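Local coordinates for kinesin-like protein KIF19 (Mus musculus, PDB 5GSZ), which walks toward microtubule plus ends using ATP and depolymerizes microtubules at ciliary tips, thereby regulating the length of motile cilia, at residues R19-V23 against A24-E28; S324-S327 against T328-E331. All coordinates share one frame; numbering follows the deposited sequence.

Interaction 1. Residues R19-V23 against A24-E28. With ADP (adenosine-5'-diphosphate), chain B.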
ATOM      1  N   ARG A  19       7.792  -0.928 -13.387  1.00 43.08           N
ATOM      2  CA  ARG A  19       9.015  -0.160 -13.239  1.00 45.62           C
ATOM      3  C   ARG A  19       9.887  -0.390 -14.463  1.00 46.81           C
ATOM      4  O   ARG A  19       9.715  -1.377 -15.169  1.00 50.03           O
ATOM      5  CB  ARG A  19       9.752  -0.559 -11.970  1.00 40.68           C
ATOM      6  CG  ARG A  19      10.173  -2.003 -11.944  1.00 38.09           C
ATOM      7  CD  ARG A  19      11.108  -2.230 -10.779  1.00 40.53           C
ATOM      8  NE  ARG A  19      11.606  -3.599 -10.683  1.00 44.56           N
ATOM      9  CZ  ARG A  19      12.458  -4.154 -11.551  1.00 47.93           C
ATOM     10  NH1 ARG A  19      12.876  -3.470 -12.609  1.00 44.23           N
ATOM     11  NH2 ARG A  19      12.884  -5.401 -11.376  1.00 45.34           N
ATOM     12  N   PRO A  20      10.814   0.512 -14.760  1.00 45.52           N
ATOM     13  CA  PRO A  20      11.779   0.230 -15.826  1.00 41.01           C
ATOM     14  C   PRO A  20      12.558  -1.044 -15.536  1.00 38.46           C
ATOM     15  O   PRO A  20      12.761  -1.428 -14.383  1.00 37.92           O
ATOM     16  CB  PRO A  20      12.702   1.453 -15.810  1.00 41.60           C
ATOM     17  CG  PRO A  20      11.891   2.517 -15.143  1.00 47.26           C
ATOM     18  CD  PRO A  20      11.020   1.836 -14.156  1.00 44.20           C
ATOM     19  N   ILE A  21      13.023  -1.688 -16.612  1.00 39.99           N
ATOM     20  CA  ILE A  21      13.890  -2.853 -16.464  1.00 39.38           C
ATOM     21  C   ILE A  21      15.228  -2.453 -15.839  1.00 40.91           C
ATOM     22  O   ILE A  21      15.717  -1.327 -16.004  1.00 49.31           O
ATOM     23  CB  ILE A  21      14.079  -3.565 -17.816  1.00 38.72           C
ATOM     24  CG1 ILE A  21      14.776  -4.916 -17.594  1.00 40.46           C
ATOM     25  CG2 ILE A  21      14.845  -2.675 -18.793  1.00 36.89           C
ATOM     26  CD1 ILE A  21      14.505  -5.924 -18.650  1.00 38.93           C
ATOM     27  N   SER A  22      15.819  -3.372 -15.088  1.00 40.14           N
ATOM     28  CA  SER A  22      17.028  -3.084 -14.334  1.00 45.12           C
ATOM     29  C   SER A  22      18.244  -3.702 -15.013  1.00 49.23           C
ATOM     30  O   SER A  22      18.142  -4.710 -15.719  1.00 46.01           O
ATOM     31  CB  SER A  22      16.932  -3.603 -12.897  1.00 41.69           C
ATOM     32  OG  SER A  22      17.034  -5.015 -12.850  1.00 45.95           O
ATOM     33  N   VAL A  23      19.401  -3.073 -14.791  1.00 47.09           N
ATOM     34  CA  VAL A  23      20.656  -3.605 -15.311  1.00 47.17           C
ATOM     35  C   VAL A  23      20.831  -5.058 -14.897  1.00 46.98           C
ATOM     36  O   VAL A  23      21.097  -5.925 -15.733  1.00 50.63           O
ATOM     37  CB  VAL A  23      21.842  -2.740 -14.847  1.00 48.69           C
ATOM     38  CG1 VAL A  23      23.155  -3.425 -15.183  1.00 50.82           C
ATOM     39  CG2 VAL A  23      21.779  -1.367 -15.485  1.00 43.37           C
ATOM     40  N   ALA A  24      20.649  -5.353 -13.605  1.00 49.00           N
ATOM     41  CA  ALA A  24      20.803  -6.728 -13.124  1.00 49.97           C
ATOM     42  C   ALA A  24      19.923  -7.709 -13.889  1.00 49.10           C
ATOM     43  O   ALA A  24      20.305  -8.873 -14.067  1.00 53.80           O
ATOM     44  CB  ALA A  24      20.487  -6.806 -11.633  1.00 45.08           C
ATOM     45  N   GLU A  25      18.758  -7.261 -14.363  1.00 43.73           N
ATOM     46  CA  GLU A  25      17.917  -8.115 -15.191  1.00 45.63           C
ATOM     47  C   GLU A  25      18.498  -8.284 -16.592  1.00 46.78           C
ATOM     48  O   GLU A  25      18.393  -9.362 -17.182  1.00 47.61           O
ATOM     49  CB  GLU A  25      16.485  -7.554 -15.239  1.00 44.51           C
ATOM     50  CG  GLU A  25      15.704  -7.714 -13.910  1.00 44.86           C
ATOM     51  CD  GLU A  25      14.423  -6.853 -13.796  1.00 48.69           C
ATOM     52  OE1 GLU A  25      14.337  -5.772 -14.443  1.00 41.83           O
ATOM     53  OE2 GLU A  25      13.486  -7.280 -13.057  1.00 44.36           O
ATOM     54  N   LEU A  26      19.144  -7.252 -17.123  1.00 50.04           N
ATOM     55  CA  LEU A  26      19.756  -7.361 -18.440  1.00 47.13           C
ATOM     56  C   LEU A  26      20.986  -8.262 -18.402  1.00 50.91           C
ATOM     57  O   LEU A  26      21.237  -9.024 -19.335  1.00 50.63           O
ATOM     58  CB  LEU A  26      20.116  -5.975 -18.947  1.00 39.58           C
ATOM     59  CG  LEU A  26      18.909  -5.075 -19.135  1.00 44.65           C
ATOM     60  CD1 LEU A  26      19.288  -3.684 -19.691  1.00 47.27           C
ATOM     61  CD2 LEU A  26      17.928  -5.792 -20.039  1.00 43.62           C
ATOM     62  N   GLU A  27      21.762  -8.190 -17.330  1.00 49.34           N
ATOM     63  CA  GLU A  27      22.922  -9.053 -17.225  1.00 52.90           C
ATOM     64  C   GLU A  27      22.502 -10.511 -17.137  1.00 59.68           C
ATOM     65  O   GLU A  27      23.170 -11.393 -17.692  1.00 58.58           O
ATOM     66  CB  GLU A  27      23.752  -8.643 -16.015  1.00 56.04           C
ATOM     67  CG  GLU A  27      23.813  -7.145 -15.871  1.00 58.26           C
ATOM     68  CD  GLU A  27      25.167  -6.626 -15.444  1.00 67.70           C
ATOM     69  OE1 GLU A  27      25.628  -6.982 -14.338  1.00 78.83           O
ATOM     70  OE2 GLU A  27      25.760  -5.851 -16.220  1.00 68.18           O
ATOM     71  N   GLU A  28      21.389 -10.790 -16.445  1.00 61.75           N
ATOM     72  CA  GLU A  28      20.874 -12.154 -16.407  1.00 53.27           C
ATOM     73  C   GLU A  28      20.339 -12.597 -17.760  1.00 53.19           C
ATOM     74  O   GLU A  28      20.092 -13.795 -17.943  1.00 55.91           O
ATOM     75  CB  GLU A  28      19.788 -12.290 -15.341  1.00 49.58           C
TER
HETATM   76  PB  ADP B 401      10.123  -2.825  -3.260  1.00 40.77           P
HETATM   77  O1B ADP B 401       9.874  -1.666  -2.322  1.00 39.98           O
HETATM   78  O2B ADP B 401       8.833  -3.298  -3.888  1.00 39.31           O
HETATM   79  O3B ADP B 401      11.042  -3.884  -2.713  1.00 40.17           O
HETATM   80  PA  ADP B 401      11.865  -0.870  -4.258  1.00 38.65           P
HETATM   81  O1A ADP B 401      11.100   0.304  -4.789  1.00 36.55           O
HETATM   82  O2A ADP B 401      12.387  -0.899  -2.844  1.00 39.03           O
HETATM   83  O3A ADP B 401      10.993  -2.220  -4.480  1.00 43.22           O
HETATM   84  O5' ADP B 401      13.193  -1.120  -5.122  1.00 49.43           O
HETATM   85  C5' ADP B 401      13.265  -1.010  -6.533  1.00 45.96           C
HETATM   86  C4' ADP B 401      14.566  -0.305  -6.854  1.00 41.42           C
HETATM   87  O4' ADP B 401      14.394   0.290  -8.133  1.00 43.84           O
HETATM   88  C3' ADP B 401      14.742   0.841  -5.894  1.00 42.03           C
HETATM   89  O3' ADP B 401      16.134   1.159  -5.913  1.00 50.56           O
HETATM   90  C2' ADP B 401      13.923   1.955  -6.510  1.00 41.22           C
HETATM   91  O2' ADP B 401      14.522   3.233  -6.253  1.00 47.30           O
HETATM   92  C1' ADP B 401      13.965   1.645  -8.002  1.00 43.25           C
HETATM   93  N9  ADP B 401      12.635   1.791  -8.644  1.00 42.83           N
HETATM   94  C8  ADP B 401      11.514   1.100  -8.338  1.00 43.79           C
HETATM   95  N7  ADP B 401      10.460   1.458  -9.121  1.00 42.52           N
HETATM   96  C5  ADP B 401      10.916   2.411  -9.952  1.00 38.65           C
HETATM   97  C6  ADP B 401      10.325   3.231 -11.016  1.00 39.40           C
HETATM   98  N6  ADP B 401       9.019   3.087 -11.355  1.00 44.66           N
HETATM   99  N1  ADP B 401      11.136   4.119 -11.632  1.00 41.33           N
HETATM  100  C2  ADP B 401      12.431   4.249 -11.304  1.00 41.54           C
HETATM  101  N3  ADP B 401      13.031   3.547 -10.329  1.00 42.11           N
HETATM  102  C4  ADP B 401      12.338   2.627  -9.635  1.00 40.16           C

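Interaction 2. Residues S324-S327 against T328-E331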
ATOM      1  N   SER A 324       7.885  -6.047 -12.393  1.00 41.86           N
ATOM      2  CA  SER A 324       9.009  -5.895 -13.294  1.00 41.18           C
ATOM      3  C   SER A 324       8.560  -6.153 -14.734  1.00 42.53           C
ATOM      4  O   SER A 324       7.665  -6.971 -14.978  1.00 46.02           O
ATOM      5  CB  SER A 324      10.121  -6.864 -12.918  1.00 40.75           C
ATOM      6  OG  SER A 324      11.173  -6.823 -13.860  1.00 42.33           O
ATOM      7  N   PRO A 325       9.138  -5.453 -15.706  1.00 46.11           N
ATOM      8  CA  PRO A 325       8.859  -5.775 -17.114  1.00 42.32           C
ATOM      9  C   PRO A 325       9.746  -6.880 -17.653  1.00 42.34           C
ATOM     10  O   PRO A 325       9.634  -7.220 -18.835  1.00 49.52           O
ATOM     11  CB  PRO A 325       9.143  -4.447 -17.829  1.00 43.78           C
ATOM     12  CG  PRO A 325      10.205  -3.775 -16.975  1.00 38.26           C
ATOM     13  CD  PRO A 325      10.058  -4.304 -15.561  1.00 41.02           C
ATOM     14  N   ALA A 326      10.592  -7.445 -16.793  1.00 37.99           N
ATOM     15  CA  ALA A 326      11.617  -8.389 -17.200  1.00 39.86           C
ATOM     16  C   ALA A 326      11.064  -9.795 -17.427  1.00 49.42           C
ATOM     17  O   ALA A 326      10.263 -10.312 -16.631  1.00 44.97           O
ATOM     18  CB  ALA A 326      12.710  -8.445 -16.139  1.00 40.54           C
ATOM     19  N   SER A 327      11.546 -10.427 -18.506  1.00 49.41           N
ATOM     20  CA  SER A 327      11.247 -11.834 -18.757  1.00 45.17           C
ATOM     21  C   SER A 327      11.664 -12.722 -17.589  1.00 44.42           C
ATOM     22  O   SER A 327      10.950 -13.672 -17.251  1.00 50.67           O
ATOM     23  CB  SER A 327      11.926 -12.301 -20.048  1.00 53.06           C
ATOM     24  OG  SER A 327      13.340 -12.399 -19.905  1.00 50.16           O
ATOM     25  N   THR A 328      12.806 -12.444 -16.946  1.00 39.80           N
ATOM     26  CA  THR A 328      13.168 -13.305 -15.819  1.00 45.39           C
ATOM     27  C   THR A 328      12.184 -13.214 -14.649  1.00 45.55           C
ATOM     28  O   THR A 328      12.359 -13.941 -13.670  1.00 40.98           O
ATOM     29  CB  THR A 328      14.579 -13.000 -15.302  1.00 38.82           C
ATOM     30  OG1 THR A 328      14.666 -11.626 -14.922  1.00 47.14           O
ATOM     31  CG2 THR A 328      15.587 -13.264 -16.364  1.00 51.22           C
ATOM     32  N   ALA A 329      11.179 -12.337 -14.718  1.00 45.01           N
ATOM     33  CA  ALA A 329      10.183 -12.154 -13.671  1.00 44.16           C
ATOM     34  C   ALA A 329       8.807 -12.648 -14.094  1.00 49.95           C
ATOM     35  O   ALA A 329       7.820 -12.370 -13.402  1.00 52.66           O
ATOM     36  CB  ALA A 329      10.092 -10.673 -13.273  1.00 39.10           C
ATOM     37  N   PHE A 330       8.719 -13.373 -15.214  1.00 48.52           N
ATOM     38  CA  PHE A 330       7.428 -13.634 -15.851  1.00 51.29           C
ATOM     39  C   PHE A 330       6.417 -14.280 -14.897  1.00 52.26           C
ATOM     40  O   PHE A 330       5.222 -13.975 -14.954  1.00 50.07           O
ATOM     41  CB  PHE A 330       7.642 -14.511 -17.084  1.00 45.58           C
ATOM     42  CG  PHE A 330       6.375 -15.056 -17.669  1.00 49.89           C
ATOM     43  CD1 PHE A 330       5.513 -14.240 -18.385  1.00 49.73           C
ATOM     44  CD2 PHE A 330       6.049 -16.395 -17.513  1.00 53.49           C
ATOM     45  CE1 PHE A 330       4.343 -14.744 -18.932  1.00 54.36           C
ATOM     46  CE2 PHE A 330       4.871 -16.912 -18.056  1.00 56.05           C
ATOM     47  CZ  PHE A 330       4.022 -16.087 -18.769  1.00 55.48           C
ATOM     48  N   GLU A 331       6.876 -15.171 -14.011  1.00 53.08           N
ATOM     49  CA  GLU A 331       5.950 -15.928 -13.177  1.00 49.13           C
ATOM     50  C   GLU A 331       5.367 -15.062 -12.068  1.00 49.51           C
ATOM     51  O   GLU A 331       4.147 -15.059 -11.857  1.00 47.27           O
ATOM     52  CB  GLU A 331       6.642 -17.170 -12.601  1.00 48.01           C
TER

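Interaction 1. Residues R19-V23 against A24-E28
Ser22 and Glu25 form a capping box at the start of helix 23-27, just after strand 12-18 of the kinesin motor domain, and Arg19 joins it through a salt bridge. Ala24 begins the segment, its CB coming within 4.1 Å of Ser22 OG. At Glu25 both halves of the box are met: its backbone N gives a hydrogen bond to Ser22 OG, while its carboxylate turns back so that OE1 accepts from Ser22 N at 2.9 Å with an N-H...O angle of 160°. The extended chain beyond CG (chi2 165°) brings that carboxylate back in front of the helix start, to Arg19, which grips it end-on, NH2 on OE2 at 2.6 Å and NH1, longer at 3.3 Å, on OE1. Guanidinium and carboxylate planes lie 27° apart, and both nitrogens meet their oxygens from above the carboxylate plane. OE2 is also hydrogen-bonded to Ser324 OG. With the carboxylate cut back to a methyl, as in an alanine here, Ser22 N would probably lose its capping acceptor and the Arg19 guanidinium its counter-charge, leaving it freer to turn. Leu26 N bonds to Ser22 O, and its CD2 lies 3.7 Å from Ile21 CD1. Glu27 N closes the next turn on Val23 O. At the pocket end, Pro20 CD sits 3.4 Å from N1 of the ADP adenine and Arg19 CB 3.6 Å from its N7.

Interaction 2. Residues S324-S327 against T328-E331
Backbone hydrogen bonds carry the turn between Ala326 and Phe330. Ala329 N donates to Ala326 O at 2.9 Å, and Phe330 N donates to Ser327 O at 3.0 Å; each donor stands well above the plane of its carbonyl, with N-H...O angles of 153° and 147°. Both bonds span three residues, the spacing of a 3-10 turn, and the helical backbone angles of Ser327 and Thr328 agree with it.

Among the side-chain hydrogen bonds, Ser324 OG accepts from Ala326 N at 3.1 Å, closing an ST turn around Pro325. With OG anti to the backbone N (chi1 174°), the hydroxyl lies on the carbonyl side, where it can reach forward along the chain to that amide. Its other partner is Glu25 on helix 23-27. Ser327 OG has its partner in Thr31 N.

Van der Waals contacts gather round Ala329. Its methyl meets Ser324 CB at 3.8 Å and lies 3.4 Å from Ala326 O, the acceptor of its own amide, while Ala326 CB reaches it more loosely at 4.5 Å. Ala326 CB also approaches Thr328 OG1. Phe330 contributes CB, 3.4 Å from Ser327 O; its ring leads away from the turn, and its side chain touches the loop at Ile33.

An ST turn followed by a 3-10 turn thus leads from strand 315-323, next to strand 12-18 in the central sheet of the kinesin motor domain, into helix 330-340, with Ala329 at its N-cap.

In the fold
From the N terminus, the chain leaves strand 12-18 beside the adenine and interaction 1 closes the first local turn, into helix 23-27. Interaction 2 closes another strand-to-helix turn some 300 residues later, where strand 315-323 passes into helix 330-340. The two are in series, neither nested nor crossing, yet they are neighbours in space because their strands are adjacent and parallel in the central sheet. The centres of interactions 1 and 2 are about 10 Å apart. Direct contacts join them: the bond between Glu25 and Ser324, and the packing of Arg19 O against Pro325 CD. The strand 12-18 exit and helix 23-27 are thereby tied to the loop that leads into helix 330-340.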